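Local structure of kcn28 (Kitasatospora, 6J31) at residues I25-A30 with R385-I390; P317-P322 with D351-A356. The protein is of unknown function but has the two-domain GT-B fold of the erythromycin biosynthesis CIII-like family, with a ligand bound between the two halves of the chain. All coordinates share one frame; numbering follows the deposited sequence.

Contact 1: I25-A30 with R385-I390; sequences IRELVA and RAADLI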
loop_
_atom_site.group_PDB
_atom_site.type_symbol
_atom_site.label_atom_id
_atom_site.label_comp_id
_atom_site.label_asym_id
_atom_site.label_seq_id
_atom_site.Cartn_x
_atom_site.Cartn_y
_atom_site.Cartn_z
ATOM N N ILE A 25 4.564 -14.561 0.896
ATOM C CA ILE A 25 3.852 -15.806 1.175
ATOM C C ILE A 25 4.318 -16.907 0.235
ATOM O O ILE A 25 4.517 -18.056 0.648
ATOM C CB ILE A 25 2.330 -15.599 1.074
ATOM C CG1 ILE A 25 1.876 -14.431 1.956
ATOM C CG2 ILE A 25 1.610 -16.874 1.472
ATOM C CD1 ILE A 25 2.151 -14.645 3.425
ATOM N N ARG A 26 4.505 -16.571 -1.043
ATOM C CA ARG A 26 5.004 -17.539 -2.010
ATOM C C ARG A 26 6.367 -18.078 -1.594
ATOM O O ARG A 26 6.637 -19.277 -1.733
ATOM C CB ARG A 26 5.080 -16.893 -3.389
ATOM C CG ARG A 26 5.173 -17.880 -4.527
ATOM C CD ARG A 26 5.620 -17.198 -5.810
ATOM N NE ARG A 26 4.755 -16.075 -6.159
ATOM C CZ ARG A 26 3.505 -16.196 -6.594
ATOM N NH1 ARG A 26 2.950 -17.393 -6.721
ATOM N NH2 ARG A 26 2.803 -15.113 -6.891
ATOM N N GLU A 27 7.241 -17.206 -1.084
ATOM C CA GLU A 27 8.557 -17.647 -0.635
ATOM C C GLU A 27 8.457 -18.574 0.569
ATOM O O GLU A 27 9.185 -19.570 0.653
ATOM C CB GLU A 27 9.436 -16.439 -0.304
ATOM C CG GLU A 27 10.762 -16.803 0.359
ATOM C CD GLU A 27 11.685 -17.615 -0.541
ATOM O OE1 GLU A 27 11.528 -17.556 -1.781
ATOM O OE2 GLU A 27 12.556 -18.331 -0.000
ATOM N N LEU A 28 7.580 -18.252 1.524
ATOM C CA LEU A 28 7.416 -19.117 2.690
ATOM C C LEU A 28 6.884 -20.484 2.287
ATOM O O LEU A 28 7.312 -21.510 2.829
ATOM C CB LEU A 28 6.485 -18.451 3.704
ATOM C CG LEU A 28 7.030 -17.170 4.340
ATOM C CD1 LEU A 28 5.952 -16.447 5.131
ATOM C CD2 LEU A 28 8.241 -17.480 5.227
ATOM N N VAL A 29 5.972 -20.518 1.313
ATOM C CA VAL A 29 5.481 -21.793 0.800
ATOM C C VAL A 29 6.607 -22.551 0.116
ATOM O O VAL A 29 6.787 -23.756 0.331
ATOM C CB VAL A 29 4.298 -21.558 -0.158
ATOM C CG1 VAL A 29 3.984 -22.823 -0.937
ATOM C CG2 VAL A 29 3.080 -21.073 0.611
ATOM N N ALA A 30 7.400 -21.848 -0.696
ATOM C CA ALA A 30 8.507 -22.477 -1.404
ATOM C C ALA A 30 9.549 -23.051 -0.454
ATOM O O ALA A 30 10.268 -23.979 -0.833
ATOM C CB ALA A 30 9.162 -21.471 -2.349
ATOM N N ARG A 385 14.963 -11.528 3.364
ATOM C CA ARG A 385 15.154 -11.108 4.749
ATOM C C ARG A 385 13.860 -11.240 5.545
ATOM O O ARG A 385 13.881 -11.672 6.703
ATOM C CB ARG A 385 15.685 -9.678 4.815
ATOM C CG ARG A 385 16.076 -9.273 6.227
ATOM C CD ARG A 385 16.389 -7.798 6.356
ATOM N NE ARG A 385 16.737 -7.470 7.734
ATOM C CZ ARG A 385 16.932 -6.236 8.188
ATOM N NH1 ARG A 385 16.827 -5.196 7.371
ATOM N NH2 ARG A 385 17.236 -6.042 9.464
ATOM N N ALA A 386 12.724 -10.883 4.937
ATOM C CA ALA A 386 11.445 -11.004 5.628
ATOM C C ALA A 386 11.137 -12.458 5.968
ATOM O O ALA A 386 10.712 -12.766 7.088
ATOM C CB ALA A 386 10.331 -10.404 4.774
ATOM N N ALA A 387 11.372 -13.368 5.021
ATOM C CA ALA A 387 11.148 -14.783 5.292
ATOM C C ALA A 387 12.089 -15.293 6.379
ATOM O O ALA A 387 11.680 -16.073 7.246
ATOM C CB ALA A 387 11.312 -15.594 4.007
ATOM N N ASP A 388 13.354 -14.859 6.357
ATOM C CA ASP A 388 14.296 -15.288 7.389
ATOM C C ASP A 388 13.857 -14.818 8.772
ATOM O O ASP A 388 13.972 -15.563 9.752
ATOM C CB ASP A 388 15.701 -14.781 7.075
ATOM C CG ASP A 388 16.296 -15.431 5.839
ATOM O OD1 ASP A 388 15.721 -16.428 5.345
ATOM O OD2 ASP A 388 17.344 -14.945 5.364
ATOM N N LEU A 389 13.355 -13.584 8.872
ATOM C CA LEU A 389 12.905 -13.075 10.164
ATOM C C LEU A 389 11.692 -13.845 10.678
ATOM O O LEU A 389 11.576 -14.100 11.882
ATOM C CB LEU A 389 12.595 -11.583 10.065
ATOM C CG LEU A 389 13.828 -10.689 9.952
ATOM C CD1 LEU A 389 13.423 -9.225 9.866
ATOM C CD2 LEU A 389 14.755 -10.935 11.134
ATOM N N ILE A 390 10.779 -14.217 9.781
ATOM C CA ILE A 390 9.608 -14.987 10.183
ATOM C C ILE A 390 10.021 -16.373 10.667
ATOM O O ILE A 390 9.474 -16.896 11.646
ATOM C CB ILE A 390 8.602 -15.065 9.021
ATOM C CG1 ILE A 390 7.997 -13.688 8.750
ATOM C CG2 ILE A 390 7.501 -16.070 9.332
ATOM C CD1 ILE A 390 7.450 -13.521 7.346
#
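Leu28 and Ala387 meet where the last helix of the chain, 382-391, returns to the N-terminal half, a crossing-over characteristic of the GT-B fold. Helix 382-391 packs against helix 22-30 of the N-terminal Rossmann-like domain. The two helical pieces cross at -58° with their axes 9.7 Å apart at closest approach. The nearest alpha carbons, Leu28 CA and Ala387 CA, are 6.3 Å apart, consistent with the small side chain of Ala387 at the crossing.

The tight part is apolar and buried. Leu28 divides its two methyls between two partners about one helical turn apart. CD2 comes over the methyl of Ala387, with Leu28 CD2 3.8 Å from Ala387 CB, while CD1 reaches Ile390. Leu28 and Ile390 run across each other at about a right angle, so they touch through their end methyls and do not lie alongside one another. Leu28 also packs on Val35 of strand 34-39, and Ile390 on Leu186 of strand 185-187, so both helices touch strands of the N-terminal parallel sheet.

Toward solvent the contact changes character. Glu27 gives only its aliphatic part to the partner helix: Glu27 CG, anti to the backbone N (chi1 172°), lies 3.9 Å from Ala387 CB. A bend about the CB-CG bond (chi2 64°) then turns the carboxylate to Arg31, whose guanidinium group also pairs with Asp388 and so stands between two acids of like charge. Back inside, the Leu28-Ile390 meeting is methyl to methyl, Leu28 CD1 to Ile390 CD1 at 4.0 Å.

Contact 2: P317-P322 with D351-A356; sequences PMVVAP and DRLRAA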
loop_
_atom_site.group_PDB
_atom_site.type_symbol
_atom_site.label_atom_id
_atom_site.label_comp_id
_atom_site.label_asym_id
_atom_site.label_seq_id
_atom_site.Cartn_x
_atom_site.Cartn_y
_atom_site.Cartn_z
ATOM N N PRO A 317 10.886 9.258 -12.867
ATOM C CA PRO A 317 10.473 10.383 -12.023
ATOM C C PRO A 317 8.961 10.534 -12.014
ATOM O O PRO A 317 8.266 10.120 -12.944
ATOM C CB PRO A 317 11.153 11.591 -12.676
ATOM C CG PRO A 317 11.371 11.185 -14.081
ATOM C CD PRO A 317 11.605 9.701 -14.072
ATOM N N MET A 318 8.451 11.130 -10.938
ATOM C CA MET A 318 7.018 11.121 -10.692
ATOM C C MET A 318 6.472 12.526 -10.475
ATOM O O MET A 318 7.114 13.368 -9.843
ATOM C CB MET A 318 6.684 10.231 -9.487
ATOM C CG MET A 318 6.921 8.748 -9.771
ATOM S SD MET A 318 6.820 7.671 -8.331
ATOM C CE MET A 318 8.504 7.779 -7.720
ATOM N N VAL A 319 5.285 12.766 -11.023
ATOM C CA VAL A 319 4.457 13.911 -10.667
ATOM C C VAL A 319 3.343 13.382 -9.777
ATOM O O VAL A 319 2.553 12.530 -10.201
ATOM C CB VAL A 319 3.895 14.615 -11.913
ATOM C CG1 VAL A 319 2.931 15.716 -11.506
ATOM C CG2 VAL A 319 5.024 15.179 -12.763
ATOM N N VAL A 320 3.293 13.853 -8.536
ATOM C CA VAL A 320 2.439 13.274 -7.507
ATOM C C VAL A 320 1.276 14.218 -7.235
ATOM O O VAL A 320 1.474 15.427 -7.075
ATOM C CB VAL A 320 3.231 12.992 -6.219
ATOM C CG1 VAL A 320 2.361 12.260 -5.217
ATOM C CG2 VAL A 320 4.480 12.196 -6.534
ATOM N N ALA A 321 0.063 13.660 -7.176
ATOM C CA ALA A 321 -1.162 14.406 -6.894
ATOM C C ALA A 321 -1.840 13.752 -5.696
ATOM O O ALA A 321 -2.797 12.980 -5.855
ATOM C CB ALA A 321 -2.094 14.440 -8.104
ATOM N N PRO A 322 -1.380 14.046 -4.482
ATOM C CA PRO A 322 -1.902 13.342 -3.307
ATOM C C PRO A 322 -3.349 13.710 -3.024
ATOM O O PRO A 322 -3.788 14.841 -3.251
ATOM C CB PRO A 322 -0.980 13.815 -2.178
ATOM C CG PRO A 322 -0.539 15.171 -2.629
ATOM C CD PRO A 322 -0.369 15.053 -4.119
ATOM N N ASP A 351 0.083 24.546 -18.543
ATOM C CA ASP A 351 1.514 24.846 -18.528
ATOM C C ASP A 351 2.177 24.355 -17.248
ATOM O O ASP A 351 3.313 23.871 -17.285
ATOM C CB ASP A 351 1.780 26.335 -18.745
ATOM C CG ASP A 351 2.008 26.672 -20.209
ATOM O OD1 ASP A 351 1.984 25.739 -21.043
ATOM O OD2 ASP A 351 2.242 27.860 -20.523
ATOM N N ARG A 352 1.503 24.488 -16.103
ATOM C CA ARG A 352 2.090 24.012 -14.853
ATOM C C ARG A 352 2.340 22.508 -14.906
ATOM O O ARG A 352 3.420 22.034 -14.538
ATOM C CB ARG A 352 1.161 24.334 -13.683
ATOM C CG ARG A 352 1.281 25.704 -13.053
ATOM C CD ARG A 352 0.233 25.781 -11.949
ATOM N NE ARG A 352 0.396 24.751 -10.925
ATOM C CZ ARG A 352 -0.532 24.453 -10.019
ATOM N NH1 ARG A 352 -0.312 23.489 -9.131
ATOM N NH2 ARG A 352 -1.679 25.120 -9.991
ATOM N N LEU A 353 1.342 21.739 -15.352
ATOM C CA LEU A 353 1.526 20.295 -15.467
ATOM C C LEU A 353 2.605 19.964 -16.491
ATOM O O LEU A 353 3.413 19.054 -16.280
ATOM C CB LEU A 353 0.197 19.616 -15.828
ATOM C CG LEU A 353 0.054 18.089 -16.014
ATOM C CD1 LEU A 353 0.665 17.535 -17.306
ATOM C CD2 LEU A 353 0.608 17.350 -14.803
ATOM N N ARG A 354 2.629 20.691 -17.610
ATOM C CA ARG A 354 3.624 20.425 -18.646
ATOM C C ARG A 354 5.033 20.745 -18.166
ATOM O O ARG A 354 5.984 20.028 -18.500
ATOM C CB ARG A 354 3.290 21.210 -19.913
ATOM C CG ARG A 354 4.209 20.903 -21.086
ATOM C CD ARG A 354 4.142 21.990 -22.138
ATOM N NE ARG A 354 4.499 23.290 -21.586
ATOM C CZ ARG A 354 5.724 23.801 -21.610
ATOM N NH1 ARG A 354 5.952 24.993 -21.078
ATOM N NH2 ARG A 354 6.720 23.123 -22.167
ATOM N N ALA A 355 5.190 21.824 -17.393
ATOM C CA ALA A 355 6.515 22.209 -16.917
ATOM C C ALA A 355 7.122 21.116 -16.049
ATOM O O ALA A 355 8.293 20.755 -16.212
ATOM C CB ALA A 355 6.432 23.526 -16.145
ATOM N N ALA A 356 6.335 20.576 -15.119
ATOM C CA ALA A 356 6.821 19.485 -14.283
ATOM C C ALA A 356 7.210 18.277 -15.126
ATOM O O ALA A 356 8.236 17.638 -14.872
ATOM C CB ALA A 356 5.763 19.101 -13.252
#
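A helix laid on one face of a parallel sheet, as in any Rossmann-like domain, is what Val319, Leu353 and Ala356 build here. The sheet is that of the C-terminal domain of the GT-B fold. Val319 sits in the middle of strand 318-320, which lies between strands 298-301 and 340-342, and its side chain points at helix 350-362, the helix that follows strand 340-342. The next residue along, Val320, turns to the other face and packs on helix 327-336, so the strand is covered by helices on both faces.

One valine carries the whole strand side of this contact by splitting its branches. CG1, anti to the backbone N (chi1 175°), goes to the leucine, and CG2, beside that N, goes to the alanine almost one turn further along the helix. The leucine touch is the looser: Val319 CG1 is 4.4 Å from Leu353 CD2. Leu353 brings only the end of its side chain over, and the same side chain packs on Ile343, Val348 and Val252, joining the strand's valine to the surrounding hydrophobic core. No hydrogen bond passes between strand and helix; within the sheet the backbone of Val319 bonds to Phe299 and Thr301, and those of Met318 and Val320 to Arg341.

On the outer side of the helix the chemistry is charged, with Arg354 NE and Asp351 OD1 in a long salt bridge of 3.6 Å. At the inner face the methyl of Ala356 faces the strand, its CB 4.0 Å from Val319 CG2.

Overall arrangement
The two contacts do different jobs in the fold. Contact 1 joins the two ends of the chain: it sets helix against helix and ties the C-terminal helix to the N-terminal domain. Contact 2 stays within the C-terminal domain and sets a helix on a strand only 29 residues away in sequence. Contact 2 is core throughout, whereas contact 1 is buried at Leu28, Ala387 and Ile390 and reaches the surface at Glu27. They share no helix or strand; the centres of contact 1 and contact 2 are about 38 Å apart. An alanine methyl takes part in each. Charges at the border link the two helices in contact 1 but stay within one helix in contact 2.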